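Local atomic coordinates of acylneuraminate lyase (Mycoplasma synoviae, PDB entry 4N4P), a protein that belongs to the dihydrodipicolinate synthetase family, whose members are built on a TIM barrel. Residues T78-G84 with Y103-I109. Coordinates in Å, arbitrary orientation, origin at the centre of the assembly. Residue numbers count along the deposited sequence, not the author numbering.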
loop_
_atom_site.group_PDB
_atom_site.type_symbol
_atom_site.label_atom_id
_atom_site.label_comp_id
_atom_site.label_asym_id
_atom_site.label_seq_id
_atom_site.Cartn_x
_atom_site.Cartn_y
_atom_site.Cartn_z
ATOM N N THR A 78 31.555 0.965 22.225
ATOM C CA THR A 78 31.240 2.106 21.340
ATOM C C THR A 78 29.865 2.638 21.717
ATOM O O THR A 78 28.994 1.842 22.052
ATOM C CB THR A 78 31.265 1.625 19.879
ATOM O OG1 THR A 78 32.569 1.056 19.618
ATOM C CG2 THR A 78 30.984 2.775 18.857
ATOM N N LEU A 79 29.690 3.956 21.678
ATOM C CA LEU A 79 28.382 4.549 22.000
ATOM C C LEU A 79 27.849 5.375 20.865
ATOM O O LEU A 79 28.559 6.178 20.294
ATOM C CB LEU A 79 28.472 5.426 23.255
ATOM C CG LEU A 79 28.830 4.751 24.591
ATOM C CD1 LEU A 79 28.909 5.773 25.709
ATOM C CD2 LEU A 79 27.845 3.629 24.956
ATOM N N ILE A 80 26.572 5.183 20.551
ATOM C CA ILE A 80 25.871 5.993 19.574
ATOM C C ILE A 80 24.608 6.507 20.228
ATOM O O ILE A 80 23.899 5.747 20.866
ATOM C CB ILE A 80 25.497 5.188 18.305
ATOM C CG1 ILE A 80 26.739 4.495 17.709
ATOM C CG2 ILE A 80 24.855 6.100 17.274
ATOM C CD1 ILE A 80 26.425 3.600 16.522
ATOM N N ALA A 81 24.344 7.808 20.095
ATOM C CA ALA A 81 23.129 8.413 20.644
ATOM C C ALA A 81 22.210 8.900 19.542
ATOM O O ALA A 81 22.614 9.703 18.710
ATOM C CB ALA A 81 23.492 9.626 21.555
ATOM N N GLN A 82 20.962 8.436 19.561
ATOM C CA GLN A 82 19.930 8.972 18.661
ATOM C C GLN A 82 19.420 10.243 19.331
ATOM O O GLN A 82 19.012 10.192 20.486
ATOM C CB GLN A 82 18.787 7.957 18.516
ATOM C CG GLN A 82 17.851 8.223 17.334
ATOM C CD GLN A 82 17.046 9.491 17.488
ATOM O OE1 GLN A 82 16.981 10.298 16.574
ATOM N NE2 GLN A 82 16.405 9.662 18.644
ATOM N N ILE A 83 19.488 11.383 18.637
ATOM C CA ILE A 83 19.277 12.673 19.301
ATOM C C ILE A 83 18.238 13.516 18.576
ATOM O O ILE A 83 17.996 14.667 18.941
ATOM C CB ILE A 83 20.612 13.461 19.408
ATOM C CG1 ILE A 83 21.193 13.698 18.012
ATOM C CG2 ILE A 83 21.606 12.706 20.330
ATOM C CD1 ILE A 83 21.977 15.001 17.927
ATOM N N GLY A 84 17.630 12.932 17.553
ATOM C CA GLY A 84 16.671 13.633 16.727
ATOM C C GLY A 84 15.279 13.753 17.323
ATOM O O GLY A 84 14.870 12.944 18.146
ATOM N N TYR A 103 30.769 10.614 22.842
ATOM C CA TYR A 103 30.037 9.598 22.065
ATOM C C TYR A 103 30.756 9.379 20.738
ATOM O O TYR A 103 31.350 10.304 20.183
ATOM C CB TYR A 103 28.567 10.037 21.823
ATOM C CG TYR A 103 27.689 9.650 22.985
ATOM C CD1 TYR A 103 27.744 10.361 24.202
ATOM C CD2 TYR A 103 26.862 8.526 22.908
ATOM C CE1 TYR A 103 26.966 9.969 25.310
ATOM C CE2 TYR A 103 26.089 8.124 23.975
ATOM C CZ TYR A 103 26.151 8.846 25.198
ATOM O OH TYR A 103 25.402 8.426 26.270
ATOM N N ASP A 104 30.688 8.155 20.221
ATOM C CA ASP A 104 31.407 7.816 18.990
ATOM C C ASP A 104 30.669 8.292 17.744
ATOM O O ASP A 104 31.275 8.597 16.694
ATOM C CB ASP A 104 31.652 6.313 18.974
ATOM C CG ASP A 104 32.553 5.886 20.086
ATOM O OD1 ASP A 104 33.774 6.205 20.019
ATOM O OD2 ASP A 104 32.068 5.250 21.034
ATOM N N ALA A 105 29.345 8.355 17.854
ATOM C CA ALA A 105 28.519 8.906 16.792
ATOM C C ALA A 105 27.168 9.338 17.363
ATOM O O ALA A 105 26.786 8.959 18.479
ATOM C CB ALA A 105 28.282 7.884 15.654
ATOM N N ILE A 106 26.441 10.076 16.550
ATOM C CA ILE A 106 25.051 10.391 16.828
ATOM C C ILE A 106 24.245 9.937 15.635
ATOM O O ILE A 106 24.803 9.652 14.562
ATOM C CB ILE A 106 24.807 11.917 17.075
ATOM C CG1 ILE A 106 25.378 12.748 15.911
ATOM C CG2 ILE A 106 25.379 12.351 18.432
ATOM C CD1 ILE A 106 25.099 14.243 15.987
ATOM N N SER A 107 22.928 9.835 15.825
ATOM C CA SER A 107 22.044 9.571 14.714
ATOM C C SER A 107 20.842 10.469 14.929
ATOM O O SER A 107 20.634 10.977 16.034
ATOM C CB SER A 107 21.622 8.087 14.672
ATOM O OG SER A 107 20.759 7.818 15.768
ATOM N N ALA A 108 20.035 10.654 13.887
ATOM C CA ALA A 108 18.803 11.433 14.035
ATOM C C ALA A 108 17.752 10.838 13.134
ATOM O O ALA A 108 17.960 10.698 11.922
ATOM C CB ALA A 108 19.030 12.890 13.680
ATOM N N ILE A 109 16.621 10.472 13.722
ATOM C CA ILE A 109 15.495 10.017 12.929
ATOM C C ILE A 109 15.053 11.055 11.884
ATOM O O ILE A 109 15.220 12.259 12.073
ATOM C CB ILE A 109 14.307 9.643 13.827
ATOM C CG1 ILE A 109 13.943 10.837 14.726
ATOM C CG2 ILE A 109 14.687 8.461 14.722
ATOM C CD1 ILE A 109 12.484 10.906 14.941
#
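Two neighbouring parallel strands of a TIM barrel, 78-82 and 105-108, meet here as the two ends of a beta-alpha-beta crossover through helix 88-100. Their axes approach to 4.5 Å at 26°, and the bridges I80-A105, A81-I106 and Q82-S107 fix the register. The hydrogen bonds zigzag as parallel pairing demands: A81 N donates to A105 O (3.1 Å), S107 N to A81 O (2.9 Å) and I83 N to S107 O (2.9 Å). At the strand start L79 O accepts D104 N (2.9 Å) and, weakly, A105 N (3.4 Å), while D104 OD2 takes L79 N at 2.8 Å; the other carboxylate oxygen of D104 forms a salt bridge with K6.

The inner face mixes apolar I80 and A105 with polar Q82 and S107, all pointing into the barrel, where S107 OG hydrogen-bonds Y46 of strand 44-47. A81 and I106, both apolar, point outward to the helical layer. There the Y103 ring lies with L79 CD1 over one face, its CD2 3.8 Å from A81 CB, and its OH is hydrogen-bonded to M66 O. I83 CD1 meets I106 CD1 at 3.8 Å, and both side chains touch A95 of helix 88-100.

Beyond the last bridge a side-chain acceptor takes over from the backbone: Q82 OE1 accepts both I109 N and G84 N, each at 2.9 Å, tying together the two loops that leave the strands.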